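Local coordinates for protein terminal uridylyltransferase 1 (Trypanosoma brucei, PDB 5HZD) that adds uridine nucleotides from UTP to the 3' hydroxyl of guide RNAs, ribosomal RNAs and some mRNAs in mitochondrial RNA editing, at residues A[45-51]-A[404-408]; A[430-434]-A[471-475]. All blocks are in the same frame, centred on the assembly; numbering follows the deposited sequence.

Interaction 1. Residues A[45-51]-A[404-408]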
loop_
_atom_site.group_PDB
_atom_site.type_symbol
_atom_site.label_atom_id
_atom_site.label_comp_id
_atom_site.label_asym_id
_atom_site.label_seq_id
_atom_site.Cartn_x
_atom_site.Cartn_y
_atom_site.Cartn_z
ATOM N N GLN A 45 0.243 -21.968 -26.379
ATOM C CA GLN A 45 0.343 -21.765 -27.834
ATOM C C GLN A 45 -0.622 -22.614 -28.649
ATOM O O GLN A 45 -0.977 -22.238 -29.776
ATOM C CB GLN A 45 1.753 -22.021 -28.350
ATOM C CG GLN A 45 2.669 -20.830 -28.193
ATOM C CD GLN A 45 4.105 -21.179 -28.482
ATOM O OE1 GLN A 45 4.504 -22.338 -28.378
ATOM N NE2 GLN A 45 4.890 -20.181 -28.860
ATOM N N LYS A 46 -1.036 -23.756 -28.108
ATOM C CA LYS A 46 -2.038 -24.573 -28.796
ATOM C C LYS A 46 -3.381 -23.845 -28.801
ATOM O O LYS A 46 -4.157 -23.938 -29.753
ATOM C CB LYS A 46 -2.194 -25.939 -28.129
ATOM C CG LYS A 46 -0.906 -26.726 -28.046
ATOM C CD LYS A 46 -0.307 -26.977 -29.422
ATOM C CE LYS A 46 1.213 -27.101 -29.349
ATOM N NZ LYS A 46 1.849 -25.794 -28.992
ATOM N N LEU A 47 -3.645 -23.117 -27.726
ATOM C CA LEU A 47 -4.913 -22.408 -27.564
ATOM C C LEU A 47 -5.022 -21.148 -28.419
ATOM O O LEU A 47 -6.116 -20.748 -28.822
ATOM C CB LEU A 47 -5.165 -22.115 -26.075
ATOM C CG LEU A 47 -5.595 -23.395 -25.343
ATOM C CD1 LEU A 47 -5.425 -23.276 -23.843
ATOM C CD2 LEU A 47 -7.049 -23.729 -25.669
ATOM N N ASN A 48 -3.885 -20.532 -28.720
ATOM C CA ASN A 48 -3.898 -19.259 -29.432
ATOM C C ASN A 48 -4.638 -19.246 -30.798
ATOM O O ASN A 48 -5.499 -18.390 -31.025
ATOM C CB ASN A 48 -2.479 -18.678 -29.531
ATOM C CG ASN A 48 -2.484 -17.188 -29.751
ATOM O OD1 ASN A 48 -3.343 -16.474 -29.225
ATOM N ND2 ASN A 48 -1.548 -16.708 -30.558
ATOM N N PRO A 49 -4.342 -20.194 -31.696
ATOM C CA PRO A 49 -5.086 -20.142 -32.963
ATOM C C PRO A 49 -6.584 -20.422 -32.827
ATOM O O PRO A 49 -7.328 -20.177 -33.774
ATOM C CB PRO A 49 -4.433 -21.245 -33.797
ATOM C CG PRO A 49 -3.851 -22.172 -32.801
ATOM C CD PRO A 49 -3.368 -21.298 -31.686
ATOM N N VAL A 50 -7.016 -20.930 -31.672
ATOM C CA VAL A 50 -8.426 -21.230 -31.442
ATOM C C VAL A 50 -8.955 -20.441 -30.245
ATOM O O VAL A 50 -9.926 -20.839 -29.597
ATOM C CB VAL A 50 -8.663 -22.752 -31.208
ATOM C CG1 VAL A 50 -8.280 -23.563 -32.448
ATOM C CG2 VAL A 50 -7.917 -23.247 -29.952
ATOM N N TRP A 51 -8.344 -19.294 -29.977
ATOM C CA TRP A 51 -8.693 -18.523 -28.787
ATOM C C TRP A 51 -10.166 -18.134 -28.662
ATOM O O TRP A 51 -10.763 -18.324 -27.605
ATOM C CB TRP A 51 -7.817 -17.274 -28.621
ATOM C CG TRP A 51 -7.941 -16.714 -27.234
ATOM C CD1 TRP A 51 -8.376 -15.464 -26.874
ATOM C CD2 TRP A 51 -7.619 -17.392 -26.015
ATOM N NE1 TRP A 51 -8.340 -15.330 -25.508
ATOM C CE2 TRP A 51 -7.887 -16.502 -24.959
ATOM C CE3 TRP A 51 -7.124 -18.671 -25.718
ATOM C CZ2 TRP A 51 -7.672 -16.844 -23.628
ATOM C CZ3 TRP A 51 -6.919 -19.013 -24.399
ATOM C CH2 TRP A 51 -7.189 -18.104 -23.371
ATOM N N TYR A 404 -3.998 -13.194 -21.169
ATOM C CA TYR A 404 -3.778 -13.319 -22.606
ATOM C C TYR A 404 -2.932 -12.173 -23.193
ATOM O O TYR A 404 -2.003 -12.427 -23.992
ATOM C CB TYR A 404 -5.115 -13.464 -23.352
ATOM C CG TYR A 404 -4.936 -13.765 -24.824
ATOM C CD1 TYR A 404 -4.756 -15.066 -25.264
ATOM C CD2 TYR A 404 -4.933 -12.734 -25.755
ATOM C CE1 TYR A 404 -4.580 -15.330 -26.624
ATOM C CE2 TYR A 404 -4.752 -12.982 -27.093
ATOM C CZ TYR A 404 -4.594 -14.279 -27.516
ATOM O OH TYR A 404 -4.414 -14.521 -28.863
ATOM N N PHE A 405 -3.245 -10.933 -22.807
ATOM C CA PHE A 405 -2.522 -9.755 -23.294
ATOM C C PHE A 405 -1.033 -9.885 -23.008
ATOM O O PHE A 405 -0.196 -9.680 -23.905
ATOM C CB PHE A 405 -3.107 -8.505 -22.624
ATOM C CG PHE A 405 -2.459 -7.224 -23.060
ATOM C CD1 PHE A 405 -2.713 -6.687 -24.311
ATOM C CD2 PHE A 405 -1.590 -6.556 -22.218
ATOM C CE1 PHE A 405 -2.101 -5.484 -24.743
ATOM C CE2 PHE A 405 -0.980 -5.339 -22.628
ATOM C CZ PHE A 405 -1.241 -4.803 -23.878
ATOM N N TYR A 406 -0.689 -10.268 -21.782
ATOM C CA TYR A 406 0.729 -10.306 -21.450
ATOM C C TYR A 406 1.421 -11.567 -21.907
ATOM O O TYR A 406 2.653 -11.614 -21.964
ATOM C CB TYR A 406 0.951 -10.008 -19.968
ATOM C CG TYR A 406 0.730 -8.538 -19.678
ATOM C CD1 TYR A 406 1.546 -7.570 -20.268
ATOM C CD2 TYR A 406 -0.308 -8.117 -18.832
ATOM C CE1 TYR A 406 1.354 -6.214 -20.021
ATOM C CE2 TYR A 406 -0.501 -6.743 -18.566
ATOM C CZ TYR A 406 0.333 -5.816 -19.168
ATOM O OH TYR A 406 0.157 -4.475 -18.931
ATOM N N SER A 407 0.647 -12.594 -22.240
ATOM C CA SER A 407 1.266 -13.802 -22.761
ATOM C C SER A 407 1.476 -13.753 -24.285
ATOM O O SER A 407 2.445 -14.320 -24.788
ATOM C CB SER A 407 0.426 -15.049 -22.373
ATOM O OG SER A 407 0.380 -15.290 -20.961
ATOM N N PHE A 408 0.606 -13.052 -25.019
ATOM C CA PHE A 408 0.622 -13.113 -26.498
ATOM C C PHE A 408 0.591 -11.799 -27.249
ATOM O O PHE A 408 0.998 -11.746 -28.411
ATOM C CB PHE A 408 -0.526 -13.999 -27.025
ATOM C CG PHE A 408 -0.372 -15.438 -26.670
ATOM C CD1 PHE A 408 0.635 -16.195 -27.238
ATOM C CD2 PHE A 408 -1.210 -16.034 -25.741
ATOM C CE1 PHE A 408 0.805 -17.531 -26.889
ATOM C CE2 PHE A 408 -1.058 -17.352 -25.390
ATOM C CZ PHE A 408 -0.049 -18.114 -25.964
#
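Gln-45 lies in the last turn of helix 37-47 and meets the rim of the Phe-408 ring. Its backbone N is 3.9 Å from Phe-408 CZ, and its CG is 4.0 Å from Phe-408 CE1. Next comes Asn-48, whose side chain packs on Phe-408 of helix 385-409. Asn-48 OD1 lies over one face of the Phe-408 ring, and Asn-48 ND2 is 4.0 Å from Phe-408 CD1. Val-50 is the N-cap of helix 51-57, so the chain turns here from one helix into the next. Trp-51 follows and stacks face to face on Tyr-404. The five-membered ring and the phenol ring have centroids 4.0 Å apart and planes at 17°. Trp-51 CE2 comes 3.5 Å from Tyr-404 CD1. Leu-495 of helix 481-497 touches both stacked residues. The arrangement is an aromatic surface contact, away from the annotated sites, between the junction of helices 37-47 and 51-57 and helix 385-409, whose end here lies in the region matching the Cid1 poly(A) polymerase family.

Interaction 2. Residues A[430-434]-A[471-475]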
loop_
_atom_site.group_PDB
_atom_site.type_symbol
_atom_site.label_atom_id
_atom_site.label_comp_id
_atom_site.label_asym_id
_atom_site.label_seq_id
_atom_site.Cartn_x
_atom_site.Cartn_y
_atom_site.Cartn_z
ATOM N N LEU A 430 12.730 5.476 -24.178
ATOM C CA LEU A 430 13.261 5.772 -22.844
ATOM C C LEU A 430 14.770 5.575 -22.717
ATOM O O LEU A 430 15.338 5.832 -21.654
ATOM C CB LEU A 430 12.564 4.882 -21.806
ATOM C CG LEU A 430 11.030 4.938 -21.795
ATOM C CD1 LEU A 430 10.465 4.202 -20.563
ATOM C CD2 LEU A 430 10.524 6.369 -21.781
ATOM N N GLY A 431 15.389 5.076 -23.781
ATOM C CA GLY A 431 16.806 4.749 -23.781
ATOM C C GLY A 431 17.023 3.402 -23.096
ATOM O O GLY A 431 18.124 3.124 -22.614
ATOM N N TRP A 432 15.990 2.573 -23.083
ATOM C CA TRP A 432 16.045 1.265 -22.425
ATOM C C TRP A 432 16.230 0.128 -23.447
ATOM O O TRP A 432 16.023 -1.050 -23.137
ATOM C CB TRP A 432 14.762 1.040 -21.629
ATOM C CG TRP A 432 14.620 1.926 -20.435
ATOM C CD1 TRP A 432 15.483 2.914 -20.018
ATOM C CD2 TRP A 432 13.549 1.907 -19.494
ATOM N NE1 TRP A 432 15.006 3.499 -18.869
ATOM C CE2 TRP A 432 13.815 2.911 -18.533
ATOM C CE3 TRP A 432 12.372 1.160 -19.388
ATOM C CZ2 TRP A 432 12.952 3.169 -17.464
ATOM C CZ3 TRP A 432 11.537 1.380 -18.331
ATOM C CH2 TRP A 432 11.822 2.390 -17.369
ATOM N N HIS A 433 16.637 0.480 -24.665
ATOM C CA HIS A 433 16.833 -0.513 -25.723
ATOM C C HIS A 433 18.229 -1.146 -25.685
ATOM O O HIS A 433 18.514 -2.082 -26.443
ATOM C CB HIS A 433 16.607 0.127 -27.082
ATOM C CG HIS A 433 17.538 1.256 -27.358
ATOM N ND1 HIS A 433 17.594 2.381 -26.560
ATOM C CD2 HIS A 433 18.472 1.428 -28.324
ATOM C CE1 HIS A 433 18.523 3.198 -27.025
ATOM N NE2 HIS A 433 19.069 2.644 -28.095
ATOM N N VAL A 434 19.096 -0.618 -24.825
ATOM C CA VAL A 434 20.454 -1.138 -24.633
ATOM C C VAL A 434 20.722 -1.240 -23.133
ATOM O O VAL A 434 20.386 -0.316 -22.394
ATOM C CB VAL A 434 21.505 -0.182 -25.254
ATOM C CG1 VAL A 434 22.928 -0.683 -25.000
ATOM C CG2 VAL A 434 21.267 -0.013 -26.746
ATOM N N GLU A 471 11.460 9.444 -13.338
ATOM C CA GLU A 471 11.999 9.169 -14.668
ATOM C C GLU A 471 13.242 8.277 -14.612
ATOM O O GLU A 471 14.007 8.266 -13.638
ATOM C CB GLU A 471 12.269 10.432 -15.484
ATOM C CG GLU A 471 12.265 10.177 -16.995
ATOM C CD GLU A 471 12.722 11.395 -17.793
ATOM O OE1 GLU A 471 13.066 11.242 -18.990
ATOM O OE2 GLU A 471 12.736 12.509 -17.221
ATOM N N ASN A 472 13.366 7.480 -15.659
ATOM C CA ASN A 472 14.450 6.552 -15.833
ATOM C C ASN A 472 14.551 5.472 -14.789
ATOM O O ASN A 472 15.636 4.952 -14.569
ATOM C CB ASN A 472 15.792 7.276 -15.983
ATOM C CG ASN A 472 16.788 6.444 -16.763
ATOM O OD1 ASN A 472 16.391 5.653 -17.627
ATOM N ND2 ASN A 472 18.069 6.585 -16.449
ATOM N N LEU A 473 13.409 5.093 -14.198
ATOM C CA LEU A 473 13.367 3.973 -13.268
ATOM C C LEU A 473 12.515 2.862 -13.851
ATOM O O LEU A 473 11.316 3.038 -14.060
ATOM C CB LEU A 473 12.765 4.403 -11.927
ATOM C CG LEU A 473 12.711 3.283 -10.884
ATOM C CD1 LEU A 473 14.109 2.835 -10.462
ATOM C CD2 LEU A 473 11.856 3.738 -9.668
ATOM N N ASN A 474 13.153 1.733 -14.126
ATOM C CA ASN A 474 12.452 0.532 -14.549
ATOM C C ASN A 474 12.054 -0.298 -13.354
ATOM O O ASN A 474 12.918 -0.766 -12.602
ATOM C CB ASN A 474 13.338 -0.318 -15.492
ATOM C CG ASN A 474 12.616 -1.566 -16.008
ATOM O OD1 ASN A 474 11.394 -1.649 -15.927
ATOM N ND2 ASN A 474 13.378 -2.552 -16.518
ATOM N N LEU A 475 10.756 -0.519 -13.181
ATOM C CA LEU A 475 10.306 -1.365 -12.074
ATOM C C LEU A 475 10.751 -2.817 -12.268
ATOM O O LEU A 475 10.780 -3.598 -11.315
ATOM C CB LEU A 475 8.793 -1.234 -11.824
ATOM C CG LEU A 475 8.355 0.220 -11.598
ATOM C CD1 LEU A 475 6.855 0.296 -11.345
ATOM C CD2 LEU A 475 9.096 0.801 -10.391
HETATM O O HOH W 1 17.677 5.871 -20.364
#
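Trp-432 presents a face of its indole to Asn-474, one of the ten residues assigned to the nucleotide recognition motif. Asn-474 CB lies 3.9 Å from the centroid of the six-membered ring and 22° off its normal, a CH-pi contact. The tip of the ring also meets the motif backbone: Trp-432 CH2 is 3.4 Å from Asn-474 CA and 3.4 Å from Leu-473 O. Tyr-461 stacks on the same indole. The amide of Asn-474 is occupied by the loop itself. Asn-474 ND2 hydrogen-bonds to Arg-460 O and Leu-463 O, and OD1 accepts from Ile-465 N and Gly-476 N. The CA-to-CB bond of Leu-473 points away from segment 430-434, and its side chain is about 8 Å from that of Tyr-337, a UTP-binding residue. The helix 427-430 ends in a Schellman motif, with Gly-431 at positive phi. One water donates to Leu-430 O (2.7 Å) and to Asn-472 OD1 (3.0 Å). That same Asn-472 OD1 accepts a nearly straight hydrogen bond from Trp-432 NE1, at 2.8 Å and 173°.

How the interactions relate
The two contacts are 28 Å apart between centres. Their nearest atoms are about 11 Å apart, so they do not touch. Along the chain they come in series. Interaction 1 joins the helical region after the zinc finger to helix 385-409, 353 residues later. Interaction 2 follows and is more local, its closest ends 37 residues apart. It closes a loop region between helices 427-430 and 481-497, part of which is not modelled. Segments 404-408, 430-434 and 471-475 lie in the region matching the Cid1 poly(A) polymerase family. Interaction 1 ties the N-terminal helices to that region at the surface, away from the annotated sites. Interaction 2 involves residues assigned to the nucleotide recognition motif and lies near UTP-binding Tyr-337.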